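Local coordinates for Galactose/lactose metabolism regulatory protein GAL80 (Saccharomyces cerevisiae, PDB 3BTV) that represses the yeast galactose and lactose metabolic genes by binding the activator GAL4 and blocking its transcriptional activation when no inducing sugar is present, at residues 316-325 / 350-363. The protein carries 1 engineered substitution. Sequence-based numbering, arbitrary orientation.
Sequences EISNLVLYYS and KEIMEVYHLRNYNA
H357 ND1 donates to the backbone O of S318 at 2.7 Å. The acceptor lies nearly in the imidazole plane; the bond is bent (142°). With CG anti to the backbone N (chi1 176°), the ring sits beside S318, just beyond the paired strands. The amide of N319 crosses this side chain at roughly right angles, with OD1 3.4 Å from H357 CB. Strands 319-324 and 352-356 run antiparallel. L320-Y356, L322-E354 and Y324-I352 are the hydrogen-bonded pairs; Y356 N to L320 O measures 2.7 Å. V321, Y323, M353 and V355 share one face. There M353 CG packs 3.7 Å from V321 CG1. The M353 chain bends at chi3 (-54°) and brings its methyl CE within 3.6 Å of Y323 CE1. M353 SD stands 5.3 Å from the Y323 ring centroid, an oblique Met-aromatic contact. V321 CG1 lies over one ring face of Y323, toward the rim. On the opposite side of the sheet, with the hydrogen-bonded pairs, E354 OE1 lies 4.0 Å from L322 CD1 and hydrogen-bonds to Y172 OH. The antiparallel pair forms one edge of the large mixed sheet within this chain: 319-324 pairs onward with strand 305-310, and L322 rests on helix 159-169.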
loop_
_atom_site.group_PDB
_atom_site.type_symbol
_atom_site.label_atom_id
_atom_site.label_comp_id
_atom_site.label_asym_id
_atom_site.label_seq_id
_atom_site.Cartn_x
_atom_site.Cartn_y
_atom_site.Cartn_z
ATOM N N GLU B 316 1.705 -8.067 16.986
ATOM C CA GLU B 316 2.296 -7.381 18.119
ATOM C C GLU B 316 3.605 -7.013 17.427
ATOM O O GLU B 316 3.871 -7.527 16.341
ATOM C CB GLU B 316 2.573 -8.337 19.278
ATOM C CG GLU B 316 1.506 -8.338 20.365
ATOM C CD GLU B 316 1.445 -7.022 21.125
ATOM O OE1 GLU B 316 2.511 -6.417 21.354
ATOM O OE2 GLU B 316 0.334 -6.589 21.498
ATOM N N ILE B 317 4.424 -6.138 17.997
ATOM C CA ILE B 317 5.737 -5.896 17.388
ATOM C C ILE B 317 6.769 -6.717 18.129
ATOM O O ILE B 317 6.802 -6.717 19.363
ATOM C CB ILE B 317 6.138 -4.407 17.409
ATOM C CG1 ILE B 317 5.176 -3.606 16.535
ATOM C CG2 ILE B 317 7.573 -4.236 16.909
ATOM C CD1 ILE B 317 5.180 -4.057 15.102
ATOM N N SER B 318 7.599 -7.431 17.381
ATOM C CA SER B 318 8.540 -8.345 17.996
ATOM C C SER B 318 9.942 -8.210 17.398
ATOM O O SER B 318 10.860 -8.915 17.797
ATOM C CB SER B 318 8.040 -9.783 17.864
ATOM O OG SER B 318 8.087 -10.207 16.515
ATOM N N ASN B 319 10.109 -7.301 16.445
ATOM C CA ASN B 319 11.406 -7.117 15.807
ATOM C C ASN B 319 11.582 -5.715 15.216
ATOM O O ASN B 319 10.677 -5.198 14.565
ATOM C CB ASN B 319 11.585 -8.168 14.716
ATOM C CG ASN B 319 13.030 -8.373 14.344
ATOM O OD1 ASN B 319 13.907 -8.404 15.205
ATOM N ND2 ASN B 319 13.288 -8.532 13.056
ATOM N N LEU B 320 12.742 -5.104 15.459
ATOM C CA LEU B 320 13.107 -3.814 14.851
ATOM C C LEU B 320 14.441 -3.913 14.100
ATOM O O LEU B 320 15.466 -4.356 14.649
ATOM C CB LEU B 320 13.186 -2.703 15.904
ATOM C CG LEU B 320 13.782 -1.345 15.482
ATOM C CD1 LEU B 320 12.914 -0.640 14.454
ATOM C CD2 LEU B 320 13.952 -0.460 16.693
ATOM N N VAL B 321 14.421 -3.499 12.845
ATOM C CA VAL B 321 15.598 -3.560 11.990
ATOM C C VAL B 321 15.914 -2.198 11.372
ATOM O O VAL B 321 15.022 -1.512 10.873
ATOM C CB VAL B 321 15.395 -4.568 10.844
ATOM C CG1 VAL B 321 16.702 -4.782 10.107
ATOM C CG2 VAL B 321 14.879 -5.914 11.385
ATOM N N LEU B 322 17.190 -1.832 11.384
ATOM C CA LEU B 322 17.671 -0.612 10.751
ATOM C C LEU B 322 18.696 -0.958 9.703
ATOM O O LEU B 322 19.606 -1.761 9.955
ATOM C CB LEU B 322 18.346 0.292 11.778
ATOM C CG LEU B 322 17.455 1.169 12.637
ATOM C CD1 LEU B 322 18.292 1.689 13.779
ATOM C CD2 LEU B 322 16.898 2.312 11.793
ATOM N N TYR B 323 18.582 -0.299 8.554
ATOM C CA TYR B 323 19.412 -0.600 7.389
ATOM C C TYR B 323 20.021 0.664 6.843
ATOM O O TYR B 323 19.312 1.654 6.605
ATOM C CB TYR B 323 18.588 -1.162 6.239
ATOM C CG TYR B 323 17.633 -2.280 6.535
ATOM C CD1 TYR B 323 17.971 -3.591 6.233
ATOM C CD2 TYR B 323 16.362 -2.023 7.033
ATOM C CE1 TYR B 323 17.091 -4.625 6.454
ATOM C CE2 TYR B 323 15.464 -3.049 7.243
ATOM C CZ TYR B 323 15.839 -4.351 6.957
ATOM O OH TYR B 323 14.972 -5.395 7.186
ATOM N N TYR B 324 21.322 0.603 6.593
ATOM C CA TYR B 324 22.071 1.692 5.988
ATOM C C TYR B 324 22.834 1.170 4.775
ATOM O O TYR B 324 23.239 0.003 4.746
ATOM C CB TYR B 324 23.075 2.269 6.989
ATOM C CG TYR B 324 24.145 3.100 6.315
ATOM C CD1 TYR B 324 23.921 4.432 5.991
ATOM C CD2 TYR B 324 25.370 2.544 5.973
ATOM C CE1 TYR B 324 24.895 5.190 5.361
ATOM C CE2 TYR B 324 26.348 3.292 5.343
ATOM C CZ TYR B 324 26.108 4.613 5.040
ATOM O OH TYR B 324 27.087 5.352 4.413
ATOM N N SER B 325 23.054 2.029 3.783
ATOM C CA SER B 325 23.853 1.640 2.621
ATOM C C SER B 325 24.802 2.728 2.119
ATOM O O SER B 325 24.544 3.920 2.283
ATOM C CB SER B 325 22.947 1.169 1.486
ATOM O OG SER B 325 22.083 2.207 1.059
ATOM N N LYS B 350 29.266 -0.525 1.226
ATOM C CA LYS B 350 29.111 -0.958 2.605
ATOM C C LYS B 350 27.662 -0.935 3.050
ATOM O O LYS B 350 27.024 0.121 3.105
ATOM C CB LYS B 350 29.948 -0.081 3.530
ATOM C CG LYS B 350 30.046 -0.606 4.942
ATOM C CD LYS B 350 31.332 -0.139 5.588
ATOM C CE LYS B 350 31.377 -0.514 7.053
ATOM N NZ LYS B 350 32.704 -0.218 7.657
ATOM N N GLU B 351 27.138 -2.114 3.355
ATOM C CA GLU B 351 25.797 -2.220 3.927
ATOM C C GLU B 351 25.899 -2.575 5.402
ATOM O O GLU B 351 26.767 -3.361 5.827
ATOM C CB GLU B 351 24.965 -3.286 3.210
ATOM C CG GLU B 351 24.966 -3.186 1.692
ATOM C CD GLU B 351 23.844 -2.320 1.158
ATOM O OE1 GLU B 351 23.736 -2.182 -0.079
ATOM O OE2 GLU B 351 23.065 -1.784 1.975
ATOM N N ILE B 352 25.000 -1.994 6.183
ATOM C CA ILE B 352 24.929 -2.271 7.609
ATOM C C ILE B 352 23.502 -2.519 8.037
ATOM O O ILE B 352 22.616 -1.681 7.839
ATOM C CB ILE B 352 25.468 -1.112 8.443
ATOM C CG1 ILE B 352 26.940 -0.874 8.113
ATOM C CG2 ILE B 352 25.244 -1.387 9.922
ATOM C CD1 ILE B 352 27.755 -0.382 9.291
ATOM N N MET B 353 23.286 -3.682 8.623
ATOM C CA MET B 353 21.984 -4.024 9.159
ATOM C C MET B 353 22.134 -4.148 10.654
ATOM O O MET B 353 23.028 -4.838 11.139
ATOM C CB MET B 353 21.486 -5.357 8.590
ATOM C CG MET B 353 20.129 -5.793 9.170
ATOM S SD MET B 353 19.554 -7.416 8.601
ATOM C CE MET B 353 19.624 -7.182 6.828
ATOM N N GLU B 354 21.274 -3.472 11.391
ATOM C CA GLU B 354 21.205 -3.685 12.840
ATOM C C GLU B 354 19.854 -4.261 13.182
ATOM O O GLU B 354 18.831 -3.783 12.692
ATOM C CB GLU B 354 21.406 -2.367 13.599
ATOM C CG GLU B 354 22.347 -1.408 12.886
ATOM C CD GLU B 354 22.530 -0.096 13.618
ATOM O OE1 GLU B 354 22.122 0.945 13.067
ATOM O OE2 GLU B 354 23.080 -0.105 14.737
ATOM N N VAL B 355 19.853 -5.280 14.027
ATOM C CA VAL B 355 18.616 -5.904 14.470
ATOM C C VAL B 355 18.479 -5.745 15.965
ATOM O O VAL B 355 19.413 -6.033 16.715
ATOM C CB VAL B 355 18.618 -7.409 14.176
ATOM C CG1 VAL B 355 17.269 -8.024 14.554
ATOM C CG2 VAL B 355 18.916 -7.643 12.718
ATOM N N TYR B 356 17.312 -5.292 16.398
ATOM C CA TYR B 356 17.014 -5.168 17.812
ATOM C C TYR B 356 15.895 -6.141 18.130
ATOM O O TYR B 356 14.790 -6.032 17.595
ATOM C CB TYR B 356 16.645 -3.718 18.148
ATOM C CG TYR B 356 16.216 -3.483 19.589
ATOM C CD1 TYR B 356 17.136 -3.505 20.625
ATOM C CD2 TYR B 356 14.890 -3.206 19.906
ATOM C CE1 TYR B 356 16.746 -3.269 21.937
ATOM C CE2 TYR B 356 14.489 -2.973 21.221
ATOM C CZ TYR B 356 15.423 -3.004 22.228
ATOM O OH TYR B 356 15.038 -2.772 23.527
ATOM N N HIS B 357 16.190 -7.133 18.962
ATOM C CA HIS B 357 15.214 -8.180 19.232
ATOM C C HIS B 357 15.387 -8.751 20.622
ATOM O O HIS B 357 16.417 -9.353 20.917
ATOM C CB HIS B 357 15.309 -9.310 18.195
ATOM C CG HIS B 357 14.400 -10.467 18.479
ATOM N ND1 HIS B 357 13.026 -10.359 18.453
ATOM C CD2 HIS B 357 14.664 -11.755 18.801
ATOM C CE1 HIS B 357 12.485 -11.527 18.744
ATOM N NE2 HIS B 357 13.458 -12.395 18.955
ATOM N N LEU B 358 14.376 -8.553 21.468
ATOM C CA LEU B 358 14.374 -9.096 22.819
ATOM C C LEU B 358 13.691 -10.455 22.806
ATOM O O LEU B 358 12.463 -10.557 22.780
ATOM C CB LEU B 358 13.645 -8.159 23.775
ATOM C CG LEU B 358 13.990 -6.673 23.721
ATOM C CD1 LEU B 358 12.958 -5.868 24.495
ATOM C CD2 LEU B 358 15.390 -6.420 24.271
ATOM N N ARG B 359 14.498 -11.502 22.813
ATOM C CA ARG B 359 13.984 -12.862 22.803
ATOM C C ARG B 359 13.303 -13.156 24.131
ATOM O O ARG B 359 13.776 -12.736 25.192
ATOM C CB ARG B 359 15.131 -13.839 22.560
ATOM C CG ARG B 359 16.342 -13.151 21.957
ATOM C CD ARG B 359 17.157 -14.065 21.070
ATOM N NE ARG B 359 18.119 -13.295 20.287
ATOM C CZ ARG B 359 19.019 -13.826 19.468
ATOM N NH1 ARG B 359 19.094 -15.141 19.313
ATOM N NH2 ARG B 359 19.848 -13.038 18.803
ATOM N N ASN B 360 12.183 -13.862 24.064
ATOM C CA ASN B 360 11.409 -14.191 25.259
ATOM C C ASN B 360 10.710 -12.984 25.881
ATOM O O ASN B 360 10.386 -12.994 27.070
ATOM C CB ASN B 360 12.290 -14.879 26.310
ATOM C CG ASN B 360 12.717 -16.274 25.894
ATOM O OD1 ASN B 360 11.995 -16.972 25.178
ATOM N ND2 ASN B 360 13.896 -16.690 26.347
ATOM N N TYR B 361 10.484 -11.940 25.090
ATOM C CA TYR B 361 9.687 -10.822 25.580
ATOM C C TYR B 361 8.221 -11.110 25.334
ATOM O O TYR B 361 7.814 -11.415 24.214
ATOM C CB TYR B 361 10.090 -9.494 24.931
ATOM C CG TYR B 361 9.289 -8.302 25.420
ATOM C CD1 TYR B 361 9.423 -7.818 26.718
ATOM C CD2 TYR B 361 8.404 -7.655 24.577
ATOM C CE1 TYR B 361 8.684 -6.717 27.148
ATOM C CE2 TYR B 361 7.673 -6.561 24.999
ATOM C CZ TYR B 361 7.817 -6.093 26.267
ATOM O OH TYR B 361 7.068 -5.007 26.650
ATOM N N ASN B 362 7.431 -11.033 26.397
ATOM C CA ASN B 362 5.999 -11.198 26.282
ATOM C C ASN B 362 5.369 -9.834 26.074
ATOM O O ASN B 362 5.150 -9.095 27.032
ATOM C CB ASN B 362 5.458 -11.849 27.551
ATOM C CG ASN B 362 4.039 -12.332 27.397
ATOM O OD1 ASN B 362 3.312 -11.912 26.489
ATOM N ND2 ASN B 362 3.630 -13.224 28.286
ATOM N N ALA B 363 5.103 -9.491 24.818
ATOM C CA ALA B 363 4.624 -8.162 24.483
ATOM C C ALA B 363 3.283 -7.928 25.138
ATOM O O ALA B 363 2.999 -6.838 25.636
ATOM C CB ALA B 363 4.501 -8.008 22.977
#